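Local structure of protein Niban 2 (Homo sapiens, 7CTP) at residues 429-434 / 491-496; 344-349 / 550-555; 353-358 / 405-410. The protein may help suppress apoptosis and promote melanoma cell invasion, and is represented here by its N-terminal part, a PH domain joined to a large helical region. All coordinates share one frame; numbering follows the deposited sequence.

Contact 1: residues 429-434 / 491-496; sequences KQRAQI and FREALL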
loop_
_atom_site.group_PDB
_atom_site.type_symbol
_atom_site.label_atom_id
_atom_site.label_comp_id
_atom_site.label_asym_id
_atom_site.label_seq_id
_atom_site.Cartn_x
_atom_site.Cartn_y
_atom_site.Cartn_z
ATOM N N LYS A 429 0.221 4.010 8.372
ATOM C CA LYS A 429 -0.479 2.971 9.125
ATOM C C LYS A 429 -0.632 1.701 8.305
ATOM O O LYS A 429 -0.428 0.600 8.824
ATOM C CB LYS A 429 -1.844 3.468 9.595
ATOM C CG LYS A 429 -1.766 4.661 10.501
ATOM C CD LYS A 429 -3.132 5.228 10.865
ATOM C CE LYS A 429 -4.265 4.281 10.517
ATOM N NZ LYS A 429 -5.583 4.899 10.839
ATOM N N GLN A 430 -0.983 1.841 7.024
ATOM C CA GLN A 430 -1.131 0.683 6.149
ATOM C C GLN A 430 0.192 -0.060 6.006
ATOM O O GLN A 430 0.244 -1.290 6.134
ATOM C CB GLN A 430 -1.673 1.137 4.791
ATOM C CG GLN A 430 -1.324 0.256 3.585
ATOM C CD GLN A 430 -2.362 -0.829 3.312
ATOM O OE1 GLN A 430 -3.564 -0.649 3.559
ATOM N NE2 GLN A 430 -1.906 -1.948 2.763
ATOM N N ARG A 431 1.282 0.677 5.771
ATOM C CA ARG A 431 2.577 0.028 5.587
ATOM C C ARG A 431 3.043 -0.643 6.872
ATOM O O ARG A 431 3.540 -1.772 6.836
ATOM C CB ARG A 431 3.616 1.033 5.096
ATOM C CG ARG A 431 3.257 1.667 3.764
ATOM C CD ARG A 431 4.450 1.802 2.838
ATOM N NE ARG A 431 4.074 2.437 1.576
ATOM C CZ ARG A 431 4.623 3.557 1.113
ATOM N NH1 ARG A 431 4.219 4.064 -0.049
ATOM N NH2 ARG A 431 5.577 4.165 1.813
ATOM N N ALA A 432 2.866 0.021 8.018
ATOM C CA ALA A 432 3.262 -0.595 9.288
ATOM C C ALA A 432 2.507 -1.898 9.535
ATOM O O ALA A 432 3.088 -2.883 10.014
ATOM C CB ALA A 432 3.042 0.381 10.445
ATOM N N GLN A 433 1.209 -1.924 9.221
ATOM C CA GLN A 433 0.413 -3.123 9.467
ATOM C C GLN A 433 0.827 -4.260 8.542
ATOM O O GLN A 433 0.871 -5.425 8.959
ATOM C CB GLN A 433 -1.072 -2.800 9.317
ATOM C CG GLN A 433 -1.550 -1.828 10.387
ATOM C CD GLN A 433 -2.990 -1.391 10.219
ATOM O OE1 GLN A 433 -3.547 -1.425 9.120
ATOM N NE2 GLN A 433 -3.602 -0.957 11.322
ATOM N N ILE A 434 1.165 -3.944 7.290
ATOM C CA ILE A 434 1.635 -4.990 6.382
ATOM C C ILE A 434 2.939 -5.594 6.895
ATOM O O ILE A 434 3.127 -6.819 6.862
ATOM C CB ILE A 434 1.778 -4.439 4.948
ATOM C CG1 ILE A 434 0.406 -4.355 4.264
ATOM C CG2 ILE A 434 2.716 -5.313 4.111
ATOM C CD1 ILE A 434 -0.286 -5.692 4.062
ATOM N N PHE A 491 11.247 3.462 9.661
ATOM C CA PHE A 491 11.323 4.833 10.158
ATOM C C PHE A 491 12.157 5.708 9.232
ATOM O O PHE A 491 11.814 6.871 8.992
ATOM C CB PHE A 491 11.912 4.864 11.570
ATOM C CG PHE A 491 11.119 4.092 12.585
ATOM C CD1 PHE A 491 9.744 3.976 12.491
ATOM C CD2 PHE A 491 11.766 3.475 13.642
ATOM C CE1 PHE A 491 9.028 3.256 13.439
ATOM C CE2 PHE A 491 11.063 2.763 14.585
ATOM C CZ PHE A 491 9.695 2.651 14.492
ATOM N N ARG A 492 13.273 5.168 8.729
ATOM C CA ARG A 492 14.119 5.902 7.794
ATOM C C ARG A 492 13.357 6.222 6.517
ATOM O O ARG A 492 13.363 7.365 6.046
ATOM C CB ARG A 492 15.378 5.078 7.501
ATOM C CG ARG A 492 16.187 5.475 6.261
ATOM C CD ARG A 492 16.936 4.247 5.730
ATOM N NE ARG A 492 17.883 4.555 4.663
ATOM C CZ ARG A 492 17.568 4.650 3.373
ATOM N NH1 ARG A 492 18.508 4.929 2.477
ATOM N NH2 ARG A 492 16.315 4.469 2.977
ATOM N N GLU A 493 12.683 5.213 5.955
ATOM C CA GLU A 493 11.882 5.401 4.750
ATOM C C GLU A 493 10.808 6.461 4.960
ATOM O O GLU A 493 10.634 7.349 4.119
ATOM C CB GLU A 493 11.251 4.073 4.325
ATOM C CG GLU A 493 10.209 4.229 3.220
ATOM C CD GLU A 493 9.469 2.946 2.861
ATOM O OE1 GLU A 493 9.739 2.404 1.763
ATOM O OE2 GLU A 493 8.600 2.501 3.651
ATOM N N ALA A 494 10.101 6.403 6.095
ATOM C CA ALA A 494 9.003 7.333 6.345
ATOM C C ALA A 494 9.511 8.760 6.506
ATOM O O ALA A 494 8.902 9.708 5.997
ATOM C CB ALA A 494 8.213 6.903 7.575
ATOM N N LEU A 495 10.623 8.936 7.227
ATOM C CA LEU A 495 11.189 10.270 7.385
ATOM C C LEU A 495 11.632 10.844 6.047
ATOM O O LEU A 495 11.458 12.041 5.791
ATOM C CB LEU A 495 12.361 10.230 8.359
ATOM C CG LEU A 495 11.996 10.030 9.826
ATOM C CD1 LEU A 495 13.267 9.912 10.648
ATOM C CD2 LEU A 495 11.181 11.205 10.285
ATOM N N LEU A 496 12.226 10.010 5.193
ATOM C CA LEU A 496 12.617 10.459 3.859
ATOM C C LEU A 496 11.398 10.836 3.029
ATOM O O LEU A 496 11.410 11.840 2.309
ATOM C CB LEU A 496 13.417 9.364 3.159
ATOM C CG LEU A 496 14.848 9.151 3.649
ATOM C CD1 LEU A 496 15.451 7.912 3.038
ATOM C CD2 LEU A 496 15.691 10.372 3.323
#
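Arg431 and Glu493 reach for each other between two successive helices, and they are the only residues of the two segments that touch. The pairing is weak. Arg431 NH2 lies 3.9 Å from Glu493 OE2, a long salt bridge with no hydrogen bond in it, and the guanidinium and carboxylate planes are turned 55° apart. The side chains meet at about a right angle. Glu493 stands out straight, CG anti to the backbone N (chi1 170°) and the rest of the chain extended, whereas Arg431 is bent at its second torsion (chi2 -139°), which brings its NH2 end across to the glutamate. The same NH2 has a firmer partner in Gln497, one turn farther along the second helix, whose OE1 accepts a hydrogen bond from it. Gln497 therefore probably does more than Glu493 to fix the guanidinium, and the ion pair adds a softer, mainly electrostatic pull at a partly exposed site. The nearest CA atoms, of Arg431 and Ala494, are 9.8 Å apart. On this loose side, within these two segments, the helices are joined through long polar arms alone. The closer packing is supplied by Phe490 of helix 464-511, whose side chain touches Arg431 and Ala432. Helix 422-455 and helix 464-511 follow each other in the chain; the former also leans through Ala432 on Met408 of the preceding loop, and the latter is flanked by helix 342-378 at Ala494 and by helix 532-555 at Leu496.

Contact 2: residues 344-349 / 550-555; sequences SILEAL and QAVKEA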
loop_
_atom_site.group_PDB
_atom_site.type_symbol
_atom_site.label_atom_id
_atom_site.label_comp_id
_atom_site.label_asym_id
_atom_site.label_seq_id
_atom_site.Cartn_x
_atom_site.Cartn_y
_atom_site.Cartn_z
ATOM N N SER A 344 10.488 14.967 16.515
ATOM C CA SER A 344 9.072 14.873 16.854
ATOM C C SER A 344 8.332 13.940 15.903
ATOM O O SER A 344 7.487 13.146 16.333
ATOM C CB SER A 344 8.430 16.255 16.846
ATOM O OG SER A 344 7.068 16.152 17.221
ATOM N N ILE A 345 8.621 14.036 14.602
ATOM C CA ILE A 345 7.953 13.168 13.635
ATOM C C ILE A 345 8.328 11.716 13.879
ATOM O O ILE A 345 7.468 10.826 13.859
ATOM C CB ILE A 345 8.291 13.608 12.199
ATOM C CG1 ILE A 345 7.743 15.009 11.933
ATOM C CG2 ILE A 345 7.709 12.613 11.191
ATOM C CD1 ILE A 345 8.300 15.647 10.680
ATOM N N LEU A 346 9.613 11.457 14.131
ATOM C CA LEU A 346 10.063 10.105 14.444
ATOM C C LEU A 346 9.368 9.568 15.689
ATOM O O LEU A 346 8.923 8.414 15.712
ATOM C CB LEU A 346 11.582 10.093 14.616
ATOM C CG LEU A 346 12.254 8.753 14.907
ATOM C CD1 LEU A 346 11.935 7.738 13.827
ATOM C CD2 LEU A 346 13.752 8.945 15.037
ATOM N N GLU A 347 9.253 10.400 16.734
ATOM C CA GLU A 347 8.585 9.966 17.958
ATOM C C GLU A 347 7.140 9.572 17.682
ATOM O O GLU A 347 6.656 8.553 18.186
ATOM C CB GLU A 347 8.645 11.049 19.039
ATOM C CG GLU A 347 8.161 10.539 20.414
ATOM C CD GLU A 347 7.581 11.629 21.311
ATOM O OE1 GLU A 347 8.008 12.801 21.209
ATOM O OE2 GLU A 347 6.690 11.300 22.127
ATOM N N ALA A 348 6.439 10.364 16.868
ATOM C CA ALA A 348 5.042 10.068 16.560
ATOM C C ALA A 348 4.905 8.728 15.853
ATOM O O ALA A 348 3.926 8.002 16.061
ATOM C CB ALA A 348 4.444 11.181 15.702
ATOM N N LEU A 349 5.876 8.384 15.009
ATOM C CA LEU A 349 5.802 7.132 14.264
ATOM C C LEU A 349 6.267 5.948 15.097
ATOM O O LEU A 349 5.749 4.833 14.956
ATOM C CB LEU A 349 6.660 7.233 13.010
ATOM C CG LEU A 349 6.459 6.158 11.953
ATOM C CD1 LEU A 349 5.078 6.278 11.323
ATOM C CD2 LEU A 349 7.550 6.290 10.914
ATOM N N GLN A 550 20.980 9.886 12.133
ATOM C CA GLN A 550 21.355 10.225 13.501
ATOM C C GLN A 550 20.133 10.384 14.400
ATOM O O GLN A 550 20.194 10.052 15.587
ATOM C CB GLN A 550 22.210 11.498 13.526
ATOM C CG GLN A 550 23.702 11.267 13.811
ATOM C CD GLN A 550 23.987 10.621 15.161
ATOM O OE1 GLN A 550 23.081 10.347 15.951
ATOM N NE2 GLN A 550 25.263 10.372 15.429
ATOM N N ALA A 551 19.020 10.889 13.862
ATOM C CA ALA A 551 17.796 10.973 14.658
ATOM C C ALA A 551 17.306 9.582 15.033
ATOM O O ALA A 551 16.917 9.333 16.180
ATOM C CB ALA A 551 16.710 11.744 13.905
ATOM N N VAL A 552 17.329 8.655 14.074
ATOM C CA VAL A 552 16.971 7.271 14.358
ATOM C C VAL A 552 18.055 6.611 15.191
ATOM O O VAL A 552 17.804 5.650 15.926
ATOM C CB VAL A 552 16.708 6.529 13.036
ATOM C CG1 VAL A 552 16.231 5.116 13.294
ATOM C CG2 VAL A 552 15.675 7.288 12.211
ATOM N N LYS A 553 19.269 7.130 15.105
ATOM C CA LYS A 553 20.354 6.663 15.948
ATOM C C LYS A 553 20.220 7.187 17.376
ATOM O O LYS A 553 20.164 6.408 18.337
ATOM C CB LYS A 553 21.649 7.122 15.317
ATOM C CG LYS A 553 22.807 7.118 16.197
ATOM C CD LYS A 553 23.982 7.312 15.297
ATOM C CE LYS A 553 25.160 7.101 16.066
ATOM N NZ LYS A 553 24.987 5.791 16.684
ATOM N N GLU A 554 20.175 8.516 17.531
ATOM C CA GLU A 554 20.141 9.133 18.856
ATOM C C GLU A 554 18.937 8.656 19.644
ATOM O O GLU A 554 19.056 8.277 20.812
ATOM C CB GLU A 554 20.125 10.656 18.726
ATOM C CG GLU A 554 21.462 11.253 18.365
ATOM C CD GLU A 554 21.561 12.712 18.721
ATOM O OE1 GLU A 554 20.569 13.258 19.240
ATOM O OE2 GLU A 554 22.629 13.311 18.477
ATOM N N ALA A 555 17.762 8.669 19.013
ATOM C CA ALA A 555 16.615 7.996 19.604
ATOM C C ALA A 555 16.942 6.533 19.887
ATOM O O ALA A 555 16.651 6.027 20.978
ATOM C CB ALA A 555 15.390 8.119 18.696
#
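Leu346 is the bump of this contact, and the shallow hollow that receives it is formed by Ala551, Val552 and Ala555 on one side of the partner helix. The two short helical segments pass at an angle of 61°, with their axes 10.4 Å apart, so they meet at a point instead of along a seam. Leu346 carries its CG anti to the backbone N (chi1 -178°), which sends the isobutyl group straight across. Its CD2 methyl goes deepest: it sits 3.4 Å from Ala551 O and 3.7 Å from Val552 CA, against the backbone itself. Ala551 O is already taken up by the helical hydrogen bond from Ala555 N, so the methyl rests on a peptide oxygen that has its polar partner. The walls of the hollow are short. Ala551 CB lies 4.2 Å from Leu346 CD2 on one flank, and Ala555 CB, one turn on, lies 4.1 Å from the same methyl. Val552 supplies the taller wall: its CG2 is 3.8 Å from Leu346 CD2 and also borders CD1, the valine and leucine crossing at about a right angle. Thus one branch of the leucine enters the hollow while the other lies along its valine rim. Phe491 of helix 464-511 packs against Leu346 as well, and Lys488 of that helix touches Val552. The arrangement is a compact case of oblique packing in an all-helical region, in which a single leucine fits among two alanines and a valine of a crossing helix and a third helix lines the junction.

Contact 3: residues 353-358 / 405-410; sequences TSQGFT and YEKMES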
loop_
_atom_site.group_PDB
_atom_site.type_symbol
_atom_site.label_atom_id
_atom_site.label_comp_id
_atom_site.label_asym_id
_atom_site.label_seq_id
_atom_site.Cartn_x
_atom_site.Cartn_y
_atom_site.Cartn_z
ATOM N N THR A 353 4.117 2.122 16.233
ATOM C CA THR A 353 4.744 1.058 15.454
ATOM C C THR A 353 5.404 0.030 16.360
ATOM O O THR A 353 5.267 -1.180 16.149
ATOM C CB THR A 353 5.785 1.637 14.492
ATOM O OG1 THR A 353 5.172 2.606 13.629
ATOM C CG2 THR A 353 6.392 0.515 13.644
ATOM N N SER A 354 6.156 0.502 17.354
ATOM C CA SER A 354 6.859 -0.407 18.251
ATOM C C SER A 354 5.885 -1.160 19.146
ATOM O O SER A 354 6.095 -2.344 19.438
ATOM C CB SER A 354 7.884 0.365 19.075
ATOM O OG SER A 354 8.872 0.917 18.213
ATOM N N GLN A 355 4.811 -0.497 19.588
ATOM C CA GLN A 355 3.760 -1.211 20.306
ATOM C C GLN A 355 3.180 -2.326 19.449
ATOM O O GLN A 355 2.912 -3.427 19.945
ATOM C CB GLN A 355 2.662 -0.241 20.740
ATOM C CG GLN A 355 3.080 0.688 21.859
ATOM C CD GLN A 355 2.022 1.715 22.185
ATOM O OE1 GLN A 355 1.059 1.886 21.444
ATOM N NE2 GLN A 355 2.200 2.410 23.301
ATOM N N GLY A 356 2.989 -2.065 18.156
ATOM C CA GLY A 356 2.413 -3.077 17.286
ATOM C C GLY A 356 3.317 -4.282 17.105
ATOM O O GLY A 356 2.860 -5.428 17.138
ATOM N N PHE A 357 4.616 -4.041 16.914
ATOM C CA PHE A 357 5.548 -5.154 16.746
ATOM C C PHE A 357 5.678 -5.954 18.036
ATOM O O PHE A 357 5.790 -7.185 18.004
ATOM C CB PHE A 357 6.910 -4.636 16.288
ATOM C CG PHE A 357 7.017 -4.415 14.794
ATOM C CD1 PHE A 357 6.365 -3.353 14.186
ATOM C CD2 PHE A 357 7.777 -5.263 14.006
ATOM C CE1 PHE A 357 6.459 -3.147 12.823
ATOM C CE2 PHE A 357 7.877 -5.061 12.634
ATOM C CZ PHE A 357 7.219 -4.000 12.046
ATOM N N THR A 358 5.650 -5.271 19.182
ATOM C CA THR A 358 5.648 -5.978 20.460
ATOM C C THR A 358 4.375 -6.801 20.644
ATOM O O THR A 358 4.426 -7.932 21.146
ATOM C CB THR A 358 5.831 -4.984 21.603
ATOM O OG1 THR A 358 7.133 -4.396 21.500
ATOM C CG2 THR A 358 5.698 -5.686 22.953
ATOM N N TYR A 405 -2.822 -4.787 14.854
ATOM C CA TYR A 405 -3.130 -3.725 13.903
ATOM C C TYR A 405 -3.674 -2.495 14.624
ATOM O O TYR A 405 -3.354 -1.354 14.260
ATOM C CB TYR A 405 -4.132 -4.242 12.867
ATOM C CG TYR A 405 -3.633 -5.376 11.968
ATOM C CD1 TYR A 405 -2.308 -5.443 11.559
ATOM C CD2 TYR A 405 -4.505 -6.369 11.517
ATOM C CE1 TYR A 405 -1.849 -6.483 10.722
ATOM C CE2 TYR A 405 -4.063 -7.405 10.678
ATOM C CZ TYR A 405 -2.732 -7.448 10.292
ATOM O OH TYR A 405 -2.279 -8.456 9.471
ATOM N N GLU A 406 -4.468 -2.719 15.680
ATOM C CA GLU A 406 -5.088 -1.627 16.432
ATOM C C GLU A 406 -4.059 -0.671 17.027
ATOM O O GLU A 406 -4.375 0.501 17.269
ATOM C CB GLU A 406 -5.973 -2.197 17.547
ATOM C CG GLU A 406 -6.853 -1.157 18.271
ATOM C CD GLU A 406 -6.174 -0.517 19.482
ATOM O OE1 GLU A 406 -5.119 -1.020 19.935
ATOM O OE2 GLU A 406 -6.708 0.497 19.983
ATOM N N LYS A 407 -2.831 -1.142 17.274
ATOM C CA LYS A 407 -1.815 -0.268 17.862
ATOM C C LYS A 407 -1.505 0.923 16.965
ATOM O O LYS A 407 -1.063 1.968 17.455
ATOM C CB LYS A 407 -0.534 -1.053 18.159
ATOM C CG LYS A 407 -0.703 -2.191 19.155
ATOM C CD LYS A 407 -1.187 -1.686 20.515
ATOM C CE LYS A 407 -1.070 -2.794 21.565
ATOM N NZ LYS A 407 -1.913 -2.511 22.770
ATOM N N MET A 408 -1.746 0.802 15.657
ATOM C CA MET A 408 -1.429 1.900 14.746
ATOM C C MET A 408 -2.508 2.966 14.682
ATOM O O MET A 408 -2.244 4.046 14.150
ATOM C CB MET A 408 -1.182 1.385 13.323
ATOM C CG MET A 408 0.033 0.495 13.171
ATOM S SD MET A 408 1.543 1.190 13.857
ATOM C CE MET A 408 1.665 2.754 12.994
ATOM N N GLU A 409 -3.709 2.708 15.201
ATOM C CA GLU A 409 -4.775 3.675 14.977
ATOM C C GLU A 409 -4.597 4.946 15.793
ATOM O O GLU A 409 -5.254 5.946 15.494
ATOM C CB GLU A 409 -6.141 3.037 15.227
ATOM C CG GLU A 409 -6.531 2.133 14.059
ATOM C CD GLU A 409 -7.334 0.927 14.468
ATOM O OE1 GLU A 409 -7.132 -0.141 13.858
ATOM O OE2 GLU A 409 -8.188 1.050 15.369
ATOM N N SER A 410 -3.698 4.953 16.776
ATOM C CA SER A 410 -3.367 6.194 17.468
ATOM C C SER A 410 -2.325 7.033 16.731
ATOM O O SER A 410 -1.975 8.122 17.205
ATOM C CB SER A 410 -2.886 5.893 18.893
ATOM O OG SER A 410 -1.683 5.145 18.894
HETATM O O HOH W 1 -1.342 2.664 19.822
#
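The flat carboxamide of Gln355 turns its oxygen, OE1, to the 405-410 turn, reaching it by way of a water. That water donates to Gln355 OE1 at 3.0 Å and accepts from Ser410 OG at 2.7 Å; it also donates to Lys407 O, at a separation too short to be trusted in detail. The other flat group, the Phe357 ring, has Thr353 O in plane at its edge and turns to Arg487 and Ser483 of helix 464-511. The backbones come close at Gly356 and Lys407, their CA atoms 5.1 Å apart. Gly356 has no side chain to intervene, and Lys407 lays its CB 3.7 Å from Gly356 N and its CG over the glycine CA. Lys407 then bends at its second torsion (chi2 -60°) and leads off toward Glu359. Deeper in, Met408 curls back on itself, so that SD comes within 3.6 Å of Thr353 CA and CE lies 3.6 Å from Thr353 OG1. That hydroxyl is hydrogen-bonded to Leu349 O within its own helix. The chemistry is consistent with a contact held inside mainly by van der Waals packing, with its polar link at the rim passing through one water.

In the fold
Contact 3 is the buried one, contact 2 is partly buried, and contact 1 lies at the surface although its centre is the nearest of the three to the middle of the chain. Contacts 2 and 3 both use helix 342-378, at adjoining stretches, while helix 464-511 of contact 1 and helix 532-555 of contact 2 are consecutive in sequence. Chemistry follows place: a long ion pair at the surface, aliphatic packing at the helix crossing, and methionine and glycine packing in the interior, with a water at its exposed edge. Phe491, from the 491-496 segment, packs on both other contacts, its CB 3.7 Å from Leu346 CD1 and its CE1 3.8 Å from Thr353 CB, while Gln433 NE2 probably bonds to Tyr405 O.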